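Local coordinates for molybdopterin adenylyltransferase (Helicobacter pylori, PDB 4XCW), which probably catalyses the adenylation of molybdopterin with ATP, a late step in the biosynthesis of the molybdenum cofactor, at residues 35-40 with 169-174; 107-110 with 115-118; 62-67 with 127-132; 13-18 with 81-86. All blocks are in the same frame, centred on the assembly; numbering follows the deposited sequence. Where two conformers were deposited one is given.

Contact 1 (35-40 with 169-174); sequences SEYLLN and KNIQAF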
loop_
_atom_site.group_PDB
_atom_site.type_symbol
_atom_site.label_atom_id
_atom_site.label_comp_id
_atom_site.label_asym_id
_atom_site.label_seq_id
_atom_site.Cartn_x
_atom_site.Cartn_y
_atom_site.Cartn_z
ATOM N N SER B 35 19.149 11.166 18.823
ATOM C CA SER B 35 20.284 11.248 19.743
ATOM C C SER B 35 20.098 10.347 20.959
ATOM O O SER B 35 21.069 9.834 21.507
ATOM C CB SER B 35 20.507 12.690 20.205
ATOM O OG SER B 35 20.994 13.495 19.146
ATOM N N GLU B 36 18.852 10.166 21.382
ATOM C CA GLU B 36 18.547 9.318 22.530
ATOM C C GLU B 36 18.504 7.838 22.152
ATOM O O GLU B 36 18.729 6.967 22.994
ATOM C CB GLU B 36 17.213 9.728 23.157
ATOM C CG GLU B 36 17.201 11.127 23.753
ATOM C CD GLU B 36 15.810 11.565 24.174
ATOM O OE1 GLU B 36 14.857 10.783 23.967
ATOM O OE2 GLU B 36 15.669 12.687 24.710
ATOM N N TYR B 37 18.216 7.566 20.883
ATOM C CA TYR B 37 18.054 6.198 20.394
ATOM C C TYR B 37 19.373 5.511 20.055
ATOM O O TYR B 37 19.469 4.283 20.109
ATOM C CB TYR B 37 17.158 6.181 19.154
ATOM C CG TYR B 37 15.678 6.326 19.435
ATOM C CD1 TYR B 37 15.205 6.574 20.721
ATOM C CD2 TYR B 37 14.750 6.209 18.404
ATOM C CE1 TYR B 37 13.847 6.705 20.966
ATOM C CE2 TYR B 37 13.397 6.337 18.641
ATOM C CZ TYR B 37 12.947 6.585 19.916
ATOM O OH TYR B 37 11.591 6.710 20.138
ATOM N N LEU B 38 20.379 6.301 19.691
ATOM C CA LEU B 38 21.656 5.761 19.229
ATOM C C LEU B 38 22.813 6.068 20.171
ATOM O O LEU B 38 22.893 7.152 20.749
ATOM C CB LEU B 38 21.980 6.302 17.836
ATOM C CG LEU B 38 21.059 5.830 16.714
ATOM C CD1 LEU B 38 21.299 6.635 15.451
ATOM C CD2 LEU B 38 21.287 4.351 16.458
ATOM N N LEU B 39 23.718 5.104 20.307
ATOM C CA LEU B 39 24.913 5.271 21.119
ATOM C C LEU B 39 26.074 5.805 20.284
ATOM O O LEU B 39 27.036 6.351 20.825
ATOM C CB LEU B 39 25.298 3.943 21.775
ATOM C CG LEU B 39 24.248 3.354 22.721
ATOM C CD1 LEU B 39 24.627 1.943 23.137
ATOM C CD2 LEU B 39 24.085 4.240 23.944
ATOM N N ASN B 40 25.975 5.646 18.969
ATOM C CA ASN B 40 27.030 6.085 18.056
ATOM C C ASN B 40 27.301 7.574 18.150
ATOM O O ASN B 40 26.401 8.346 18.472
ATOM C CB ASN B 40 26.661 5.762 16.603
ATOM C CG ASN B 40 26.303 4.310 16.396
ATOM O OD1 ASN B 40 25.233 3.865 16.802
ATOM N ND2 ASN B 40 27.196 3.562 15.751
ATOM N N LYS B 169 18.156 1.513 26.624
ATOM C CA LYS B 169 17.443 2.221 27.675
ATOM C C LYS B 169 16.250 2.986 27.096
ATOM O O LYS B 169 15.272 3.256 27.791
ATOM C CB LYS B 169 18.388 3.179 28.404
ATOM C CG LYS B 169 17.767 3.879 29.592
ATOM C CD LYS B 169 17.300 2.866 30.615
ATOM C CE LYS B 169 16.510 3.528 31.723
ATOM N NZ LYS B 169 17.322 4.492 32.516
ATOM N N ASN B 170 16.330 3.324 25.813
ATOM C CA ASN B 170 15.330 4.191 25.204
ATOM C C ASN B 170 14.498 3.549 24.098
ATOM O O ASN B 170 13.376 3.981 23.834
ATOM C CB ASN B 170 16.011 5.446 24.658
ATOM C CG ASN B 170 16.581 6.318 25.759
ATOM O OD1 ASN B 170 16.044 6.365 26.866
ATOM N ND2 ASN B 170 17.671 7.017 25.461
ATOM N N ILE B 171 15.044 2.525 23.448
ATOM C CA ILE B 171 14.357 1.883 22.332
ATOM C C ILE B 171 14.961 0.498 22.096
ATOM O O ILE B 171 16.116 0.250 22.442
ATOM C CB ILE B 171 14.448 2.756 21.045
ATOM C CG1 ILE B 171 13.465 2.285 19.965
ATOM C CG2 ILE B 171 15.870 2.815 20.518
ATOM C CD1 ILE B 171 12.073 2.874 20.111
ATOM N N GLN B 172 14.171 -0.413 21.539
ATOM C CA GLN B 172 14.653 -1.752 21.220
ATOM C C GLN B 172 14.769 -1.911 19.716
ATOM O O GLN B 172 13.853 -1.543 18.990
ATOM C CB GLN B 172 13.712 -2.818 21.781
ATOM C CG GLN B 172 13.451 -2.711 23.271
ATOM C CD GLN B 172 14.698 -2.370 24.060
ATOM O OE1 GLN B 172 15.690 -3.098 24.022
ATOM N NE2 GLN B 172 14.650 -1.258 24.786
ATOM N N ALA B 173 15.887 -2.447 19.238
ATOM C CA ALA B 173 15.991 -2.759 17.816
ATOM C C ALA B 173 16.324 -4.221 17.602
ATOM O O ALA B 173 17.193 -4.789 18.261
ATOM C CB ALA B 173 17.016 -1.886 17.138
ATOM N N PHE B 174 15.615 -4.818 16.657
ATOM C CA PHE B 174 15.706 -6.241 16.405
ATOM C C PHE B 174 16.636 -6.533 15.240
ATOM O O PHE B 174 16.467 -5.984 14.157
ATOM C CB PHE B 174 14.309 -6.798 16.129
ATOM C CG PHE B 174 14.300 -8.238 15.731
ATOM C CD1 PHE B 174 14.655 -9.222 16.638
ATOM C CD2 PHE B 174 13.931 -8.612 14.451
ATOM C CE1 PHE B 174 14.646 -10.553 16.276
ATOM C CE2 PHE B 174 13.918 -9.942 14.082
ATOM C CZ PHE B 174 14.278 -10.914 14.995
#
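Y37 and N170 bring the two backbones closest, their CA atoms 5.9 Å apart, where the last turn of helix 25-37 meets an irregular segment from the C-terminal tail. Here the tail packs against the end of a helix of the alpha/beta molybdopterin-binding fold, with a buried apolar half and an exposed polar one: Y37 is the last helical residue, and L38 already departs from helical angles. The polar half of the contact is a single strong bond. N170 ND2 donates to the backbone E36 O at 2.7 Å, and the N-H...O angle of 175° makes it almost straight. The acceptor lies practically in the amide plane of N170, yet ND2 approaches from above the carbonyl plane, 36° out of it, and so does not follow a lone pair. A side chain of the tail thereby takes up a carbonyl of the final helical turn.

The apolar half is I171 laid over one face of the Y37 ring. Its CB sits 4.0 Å from the ring centroid and close to the ring normal, a CH-pi contact. With CG1 anti to the backbone N (chi1 -166°), the two branches diverge over the ring and touch different parts of it. F149 meets the same tyrosine ring, while a backbone hydrogen bond between Y37 and N167 ties the helix end to the tail just upstream. Over the ring face, I171 CG2 rests 3.7 Å from Y37 CG, near the root of the ring, and I171 CD1 reaches the phenolic end, 3.8 Å from Y37 CZ.

Contact 2 (107-110 with 115-118); sequences MTSL and TAIL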
loop_
_atom_site.group_PDB
_atom_site.type_symbol
_atom_site.label_atom_id
_atom_site.label_comp_id
_atom_site.label_asym_id
_atom_site.label_seq_id
_atom_site.Cartn_x
_atom_site.Cartn_y
_atom_site.Cartn_z
ATOM N N MET B 107 -0.830 3.474 10.374
ATOM C CA MET B 107 -1.499 2.712 11.431
ATOM C C MET B 107 -1.231 3.331 12.795
ATOM O O MET B 107 -2.123 3.400 13.651
ATOM C CB MET B 107 -1.037 1.253 11.427
ATOM C CG MET B 107 -1.403 0.482 10.180
ATOM S SD MET B 107 -0.690 -1.172 10.149
ATOM C CE MET B 107 -1.028 -1.641 8.456
ATOM N N THR B 108 0.001 3.781 12.989
ATOM C CA THR B 108 0.412 4.405 14.237
ATOM C C THR B 108 -0.371 5.694 14.473
ATOM O O THR B 108 -0.901 5.919 15.562
ATOM C CB THR B 108 1.922 4.701 14.231
ATOM O OG1 THR B 108 2.636 3.477 14.007
ATOM C CG2 THR B 108 2.358 5.297 15.563
ATOM N N SER B 109 -0.451 6.530 13.443
ATOM C CA SER B 109 -1.185 7.784 13.541
ATOM C C SER B 109 -2.691 7.545 13.615
ATOM O O SER B 109 -3.415 8.299 14.276
ATOM C CB SER B 109 -0.856 8.691 12.354
ATOM O OG SER B 109 -1.495 9.948 12.494
ATOM N N LEU B 110 -3.158 6.485 12.957
ATOM C CA LEU B 110 -4.594 6.191 12.898
ATOM C C LEU B 110 -5.174 5.830 14.266
ATOM O O LEU B 110 -6.393 5.867 14.462
ATOM C CB LEU B 110 -4.863 5.066 11.891
ATOM C CG LEU B 110 -6.319 4.841 11.467
ATOM C CD1 LEU B 110 -6.955 6.130 10.961
ATOM C CD2 LEU B 110 -6.396 3.757 10.403
ATOM N N THR B 115 -7.932 11.148 10.113
ATOM C CA THR B 115 -7.314 11.729 8.926
ATOM C C THR B 115 -5.892 11.235 8.682
ATOM O O THR B 115 -5.223 11.666 7.735
ATOM C CB THR B 115 -7.318 13.266 9.018
ATOM O OG1 THR B 115 -6.900 13.669 10.329
ATOM C CG2 THR B 115 -8.716 13.792 8.775
ATOM N N ALA B 116 -5.434 10.308 9.517
ATOM C CA ALA B 116 -4.148 9.661 9.295
ATOM C C ALA B 116 -4.069 9.022 7.904
ATOM O O ALA B 116 -2.987 8.910 7.344
ATOM C CB ALA B 116 -3.888 8.614 10.364
ATOM N N ILE B 117 -5.211 8.624 7.338
ATOM C CA ILE B 117 -5.174 7.896 6.065
ATOM C C ILE B 117 -4.923 8.824 4.883
ATOM O O ILE B 117 -4.766 8.368 3.748
ATOM C CB ILE B 117 -6.469 7.099 5.805
ATOM C CG1 ILE B 117 -7.665 8.030 5.618
ATOM C CG2 ILE B 117 -6.714 6.091 6.917
ATOM C CD1 ILE B 117 -8.936 7.314 5.224
ATOM N N LEU B 118 -4.867 10.125 5.157
ATOM C CA LEU B 118 -4.530 11.118 4.135
ATOM C C LEU B 118 -3.033 11.249 3.894
ATOM O O LEU B 118 -2.604 11.891 2.926
ATOM C CB LEU B 118 -5.080 12.488 4.526
ATOM C CG LEU B 118 -6.583 12.599 4.728
ATOM C CD1 LEU B 118 -6.986 14.069 4.913
ATOM C CD2 LEU B 118 -7.359 11.930 3.585
#
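A116 points its methyl group toward the C-terminal part of helix 99-110, and the tight part of the contact is gathered round that one carbon. The CA atoms of A116 and L110 are only 5.0 Å apart, and A116 CB lies 3.4 Å from the backbone L110 N. The small side chain thus lets the two backbones come together. S109 also faces A116, but it was modelled in two conformers, which leaves the position of its OG doubtful.

The methyl contacts of L110 are looser. L110 holds its CG opposite the backbone N (chi1 -167°), which carries CD1 over to the 3-10 turn, where it lies 4.0 Å from A116 CB and 4.1 Å from I117 CG2. S109 and L110 stay partly exposed, whereas A116 and I117 are buried. I117 is also packed by A151 of a neighbouring subunit, and L118 beside it by C155 of the same subunit.

The 3-10 turn is closed by L118 N to T115 O at 3.0 Å. This chain reversal, in which a 3-10 turn folds back on the preceding helix, lies at the subunit interface of the trimer, where M107 meets its counterparts in both other subunits.

Contact 3 (62-67 with 127-132); sequences KMCDEY and NKSLII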
loop_
_atom_site.group_PDB
_atom_site.type_symbol
_atom_site.label_atom_id
_atom_site.label_comp_id
_atom_site.label_asym_id
_atom_site.label_seq_id
_atom_site.Cartn_x
_atom_site.Cartn_y
_atom_site.Cartn_z
ATOM N N LYS B 62 22.022 14.763 -2.353
ATOM C CA LYS B 62 23.257 15.268 -1.756
ATOM C C LYS B 62 23.500 14.611 -0.397
ATOM O O LYS B 62 24.625 14.230 -0.076
ATOM C CB LYS B 62 23.205 16.797 -1.622
ATOM C CG LYS B 62 24.421 17.420 -0.944
ATOM C CD LYS B 62 24.427 18.938 -1.098
ATOM C CE LYS B 62 23.118 19.555 -0.623
ATOM N NZ LYS B 62 23.111 21.044 -0.734
ATOM N N MET B 63 22.442 14.464 0.395
ATOM C CA MET B 63 22.586 13.862 1.720
ATOM C C MET B 63 23.021 12.400 1.622
ATOM O O MET B 63 23.903 11.957 2.364
ATOM C CB MET B 63 21.283 13.981 2.512
ATOM C CG MET B 63 20.955 15.411 2.954
ATOM S SD MET B 63 19.334 15.526 3.762
ATOM C CE MET B 63 19.285 17.261 4.212
ATOM N N CYS B 64 22.418 11.658 0.694
ATOM C CA CYS B 64 22.788 10.260 0.482
ATOM C C CYS B 64 24.169 10.114 -0.155
ATOM O O CYS B 64 25.027 9.383 0.355
ATOM C CB CYS B 64 21.754 9.555 -0.400
ATOM S SG CYS B 64 20.116 9.445 0.314
ATOM N N ASP B 65 24.376 10.809 -1.274
ATOM C CA ASP B 65 25.562 10.594 -2.101
ATOM C C ASP B 65 26.810 11.326 -1.607
ATOM O O ASP B 65 27.894 10.739 -1.554
ATOM C CB ASP B 65 25.289 11.012 -3.549
ATOM C CG ASP B 65 24.213 10.169 -4.220
ATOM O OD1 ASP B 65 23.543 9.371 -3.529
ATOM O OD2 ASP B 65 24.038 10.319 -5.449
ATOM N N GLU B 66 26.671 12.604 -1.270
ATOM C CA GLU B 66 27.831 13.396 -0.877
ATOM C C GLU B 66 28.122 13.302 0.617
ATOM O O GLU B 66 29.272 13.109 1.014
ATOM C CB GLU B 66 27.646 14.862 -1.275
ATOM C CG GLU B 66 27.641 15.105 -2.770
ATOM C CD GLU B 66 27.658 16.582 -3.115
ATOM O OE1 GLU B 66 28.240 17.372 -2.338
ATOM O OE2 GLU B 66 27.087 16.953 -4.162
ATOM N N TYR B 67 27.086 13.443 1.438
ATOM C CA TYR B 67 27.249 13.406 2.892
ATOM C C TYR B 67 27.282 11.978 3.431
ATOM O O TYR B 67 27.571 11.767 4.611
ATOM C CB TYR B 67 26.126 14.185 3.588
ATOM C CG TYR B 67 26.036 15.652 3.220
ATOM C CD1 TYR B 67 27.133 16.338 2.711
ATOM C CD2 TYR B 67 24.849 16.356 3.396
ATOM C CE1 TYR B 67 27.044 17.682 2.377
ATOM C CE2 TYR B 67 24.756 17.699 3.066
ATOM C CZ TYR B 67 25.850 18.352 2.556
ATOM O OH TYR B 67 25.746 19.686 2.230
ATOM N N ASN B 127 20.825 3.476 -2.660
ATOM C CA ASN B 127 22.143 2.893 -2.426
ATOM C C ASN B 127 22.288 2.402 -0.987
ATOM O O ASN B 127 21.620 1.448 -0.596
ATOM C CB ASN B 127 23.238 3.899 -2.783
ATOM C CG ASN B 127 23.215 4.267 -4.252
ATOM O OD1 ASN B 127 22.956 3.416 -5.106
ATOM N ND2 ASN B 127 23.469 5.535 -4.556
ATOM N N LYS B 128 23.151 3.042 -0.205
ATOM C CA LYS B 128 23.386 2.599 1.167
ATOM C C LYS B 128 22.646 3.495 2.163
ATOM O O LYS B 128 23.010 3.573 3.340
ATOM C CB LYS B 128 24.888 2.576 1.462
ATOM C CG LYS B 128 25.663 1.689 0.488
ATOM C CD LYS B 128 27.144 1.564 0.829
ATOM C CE LYS B 128 27.833 0.628 -0.156
ATOM N NZ LYS B 128 29.237 0.332 0.227
ATOM N N SER B 129 21.600 4.165 1.681
ATOM C CA SER B 129 20.828 5.098 2.503
ATOM C C SER B 129 19.356 4.724 2.612
ATOM O O SER B 129 18.712 4.393 1.615
ATOM C CB SER B 129 20.927 6.518 1.938
ATOM O OG SER B 129 22.273 6.951 1.843
ATOM N N LEU B 130 18.824 4.794 3.828
ATOM C CA LEU B 130 17.393 4.659 4.044
ATOM C C LEU B 130 16.769 6.044 4.193
ATOM O O LEU B 130 17.192 6.831 5.034
ATOM C CB LEU B 130 17.099 3.815 5.287
ATOM C CG LEU B 130 15.638 3.769 5.767
ATOM C CD1 LEU B 130 14.697 3.158 4.740
ATOM C CD2 LEU B 130 15.530 3.015 7.083
ATOM N N ILE B 131 15.776 6.337 3.360
ATOM C CA ILE B 131 15.044 7.599 3.452
ATOM C C ILE B 131 13.631 7.366 3.968
ATOM O O ILE B 131 12.909 6.516 3.461
ATOM C CB ILE B 131 14.976 8.309 2.088
ATOM C CG1 ILE B 131 16.378 8.471 1.511
ATOM C CG2 ILE B 131 14.312 9.683 2.223
ATOM C CD1 ILE B 131 16.393 9.111 0.117
ATOM N N ILE B 132 13.247 8.111 4.998
ATOM C CA ILE B 132 11.899 8.004 5.555
ATOM C C ILE B 132 11.276 9.380 5.674
ATOM O O ILE B 132 11.917 10.297 6.186
ATOM C CB ILE B 132 11.906 7.363 6.946
ATOM C CG1 ILE B 132 12.728 6.075 6.944
ATOM C CG2 ILE B 132 10.479 7.096 7.423
ATOM C CD1 ILE B 132 12.864 5.468 8.320
HETATM O O HOH W 1 24.273 7.202 -2.367
#
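C64 directs its sulfur at strand 129-134, and the apolar contact is centred on it. C64 SG lies 3.4 Å from S129 CB and 3.7 Å from I131 CD1, so the sulfur touches S129, which points at the helix, and the CD1 end of I131, two residues on. C64 gets there with SG anti to its own carbonyl carbon, chi1 -64°. Both S129 CB and OG pack on C64, and OG is also hydrogen-bonded to C69 O.

Polar contact across the pair is made through water. One molecule donates to D65 OD1 at 2.6 Å and accepts from N127 ND2 at 2.9 Å, spanning side chains that are 4.0 Å apart between D65 OD1 and N127 ND2. The stronger partners lie outside: D65 OD2 forms a salt bridge with R126, and N127 OD1 bonds Q95.

Within the helix, K62 O accepts E66 N (2.9 Å) and also Y67 N (3.0 Å), the second an i+5 bond of a wider pi-type turn. L130 points away from the helix toward helices 99-110 and 152-158. Helix 53-66 on one face of the central sheet and those two on the other make up the three-layer alpha/beta/alpha sandwich of the molybdopterin-binding domain.

Contact 4 (13-18 with 81-86); sequences ASDRAS and ALRDIT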
loop_
_atom_site.group_PDB
_atom_site.type_symbol
_atom_site.label_atom_id
_atom_site.label_comp_id
_atom_site.label_asym_id
_atom_site.label_seq_id
_atom_site.Cartn_x
_atom_site.Cartn_y
_atom_site.Cartn_z
ATOM N N ALA B 13 11.092 20.375 4.579
ATOM C CA ALA B 13 10.466 20.939 3.391
ATOM C C ALA B 13 9.504 22.026 3.822
ATOM O O ALA B 13 8.534 21.752 4.530
ATOM C CB ALA B 13 9.743 19.870 2.593
ATOM N N SER B 14 9.770 23.255 3.398
ATOM C CA SER B 14 8.998 24.397 3.876
ATOM C C SER B 14 9.170 25.619 2.984
ATOM O O SER B 14 10.279 25.928 2.556
ATOM C CB SER B 14 9.407 24.739 5.309
ATOM O OG SER B 14 8.801 25.945 5.747
ATOM N N ASP B 15 8.070 26.315 2.713
ATOM C CA ASP B 15 8.129 27.545 1.933
ATOM C C ASP B 15 8.468 28.733 2.830
ATOM O O ASP B 15 8.627 29.858 2.351
ATOM C CB ASP B 15 6.805 27.790 1.202
ATOM C CG ASP B 15 6.598 26.843 0.030
ATOM O OD1 ASP B 15 7.606 26.398 -0.561
ATOM O OD2 ASP B 15 5.429 26.553 -0.307
ATOM N N ARG B 16 8.577 28.466 4.131
ATOM C CA ARG B 16 8.868 29.486 5.143
ATOM C C ARG B 16 7.899 30.662 5.091
ATOM O O ARG B 16 8.308 31.824 5.146
ATOM C CB ARG B 16 10.306 29.989 4.999
ATOM C CG ARG B 16 11.314 29.186 5.801
ATOM C CD ARG B 16 12.675 29.175 5.138
ATOM N NE ARG B 16 12.660 28.419 3.891
ATOM C CZ ARG B 16 12.926 28.938 2.697
ATOM N NH1 ARG B 16 13.234 30.224 2.585
ATOM N NH2 ARG B 16 12.888 28.170 1.616
ATOM N N ALA B 17 6.611 30.352 4.994
ATOM C CA ALA B 17 5.582 31.377 4.910
ATOM C C ALA B 17 4.405 31.042 5.821
ATOM O O ALA B 17 3.337 31.645 5.720
ATOM C CB ALA B 17 5.114 31.538 3.471
ATOM N N SER B 18 4.609 30.075 6.712
ATOM C CA SER B 18 3.551 29.630 7.611
ATOM C C SER B 18 3.985 29.714 9.071
ATOM O O SER B 18 3.278 30.273 9.914
ATOM C CB SER B 18 3.137 28.195 7.277
ATOM O OG SER B 18 4.179 27.282 7.583
ATOM N N ALA B 81 -2.410 17.894 -0.256
ATOM C CA ALA B 81 -2.444 19.249 -0.800
ATOM C C ALA B 81 -1.452 19.439 -1.948
ATOM O O ALA B 81 -0.489 18.686 -2.086
ATOM C CB ALA B 81 -2.181 20.267 0.297
ATOM N N LEU B 82 -1.702 20.468 -2.751
ATOM C CA LEU B 82 -0.987 20.700 -4.003
ATOM C C LEU B 82 0.532 20.708 -3.862
ATOM O O LEU B 82 1.234 20.048 -4.630
ATOM C CB LEU B 82 -1.451 22.020 -4.621
ATOM C CG LEU B 82 -0.752 22.496 -5.895
ATOM C CD1 LEU B 82 -0.890 21.464 -6.999
ATOM C CD2 LEU B 82 -1.321 23.832 -6.339
ATOM N N ARG B 83 1.045 21.454 -2.888
ATOM C CA ARG B 83 2.493 21.609 -2.759
ATOM C C ARG B 83 3.127 20.603 -1.797
ATOM O O ARG B 83 4.286 20.758 -1.401
ATOM C CB ARG B 83 2.825 23.039 -2.327
ATOM C CG ARG B 83 2.440 24.069 -3.364
ATOM C CD ARG B 83 2.903 25.460 -2.972
ATOM N NE ARG B 83 4.351 25.519 -2.801
ATOM C CZ ARG B 83 5.205 25.733 -3.794
ATOM N NH1 ARG B 83 4.756 25.899 -5.031
ATOM N NH2 ARG B 83 6.508 25.779 -3.553
ATOM N N ASP B 84 2.374 19.566 -1.433
ATOM C CA ASP B 84 2.930 18.464 -0.648
ATOM C C ASP B 84 3.619 17.455 -1.570
ATOM O O ASP B 84 3.044 16.423 -1.923
ATOM C CB ASP B 84 1.841 17.766 0.177
ATOM C CG ASP B 84 1.287 18.643 1.281
ATOM O OD1 ASP B 84 1.777 19.773 1.460
ATOM O OD2 ASP B 84 0.362 18.193 1.987
ATOM N N ILE B 85 4.851 17.759 -1.968
ATOM C CA ILE B 85 5.515 16.968 -3.000
ATOM C C ILE B 85 6.710 16.172 -2.481
ATOM O O ILE B 85 7.494 15.629 -3.259
ATOM C CB ILE B 85 5.960 17.879 -4.165
ATOM C CG1 ILE B 85 6.647 19.135 -3.634
ATOM C CG2 ILE B 85 4.755 18.297 -4.986
ATOM C CD1 ILE B 85 8.097 18.966 -3.320
ATOM N N THR B 86 6.844 16.092 -1.162
ATOM C CA THR B 86 7.954 15.356 -0.562
ATOM C C THR B 86 7.942 13.844 -0.875
ATOM O O THR B 86 8.992 13.290 -1.203
ATOM C CB THR B 86 7.986 15.582 0.969
ATOM O OG1 THR B 86 8.121 16.987 1.225
ATOM C CG2 THR B 86 9.166 14.845 1.597
#
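D15 and R83 meet side-on: the guanidinium offers NE and NH2 to the two oxygens of the carboxylate, each nitrogen taking one. R83 NE donates to D15 OD2 at 2.9 Å and uses the syn lone pair of that oxygen, while R83 NH2 reaches the syn side of D15 OD1 at 3.2 Å. The groups do not lie flat against each other, since their planes are 48° apart and both acceptors are tilted from the guanidinium plane. The shorter bond, from NE, is bent to 138° at its hydrogen, and the longer one, from NH2, is straighter at 154°. A bend at chi3 of R83 brings the NE edge round to the aspartate.

The end of strand 6-13 meets the start of helix 86-93, where A13 points its CB at T86, the first residue of that helix. A13 CB and T86 OG1 are 3.6 Å apart, and the hydroxyl is hydrogen-bonded to G76 O. The ST turn at S14, in which S14 OG accepts from R16 N at 3.0 Å, shapes the chain round D15. The second loop follows the glycine-rich segment containing G76, G77 and G79, typical of this family and probably close to the substrate site.

Both charged groups have further partners: D51 N donates to D15 OD1, and E52 forms a salt bridge with R83 NH2. The chemistry is consistent with an arginine whose positive charge is balanced by two carboxylates, D15 and E52, linking three loops at the ends of neighbouring strands.

How the contacts relate
From the N terminus, contact 4 opens first, at 13-18 after strand 6-13, followed by contact 1 at the end of helix 25-37 and contact 3 at the end of helix 53-66. Contact 4 closes at 81-86, so its loop crosses those of contacts 1 and 3. Contact 2 then opens and closes locally between helix 99-110 and the 3-10 turn. Contact 3 closes at 127-132 and contact 1 only at 169-174, so 2 lies within 3 and 3 within 1. Contact 3 joins helix to sheet, contact 1 fastens the tail, and contact 4 ties the loops after strands 6-13 and 71-75 and the start of helix 86-93; contacts 2 and 4 both touch the same neighbouring subunit.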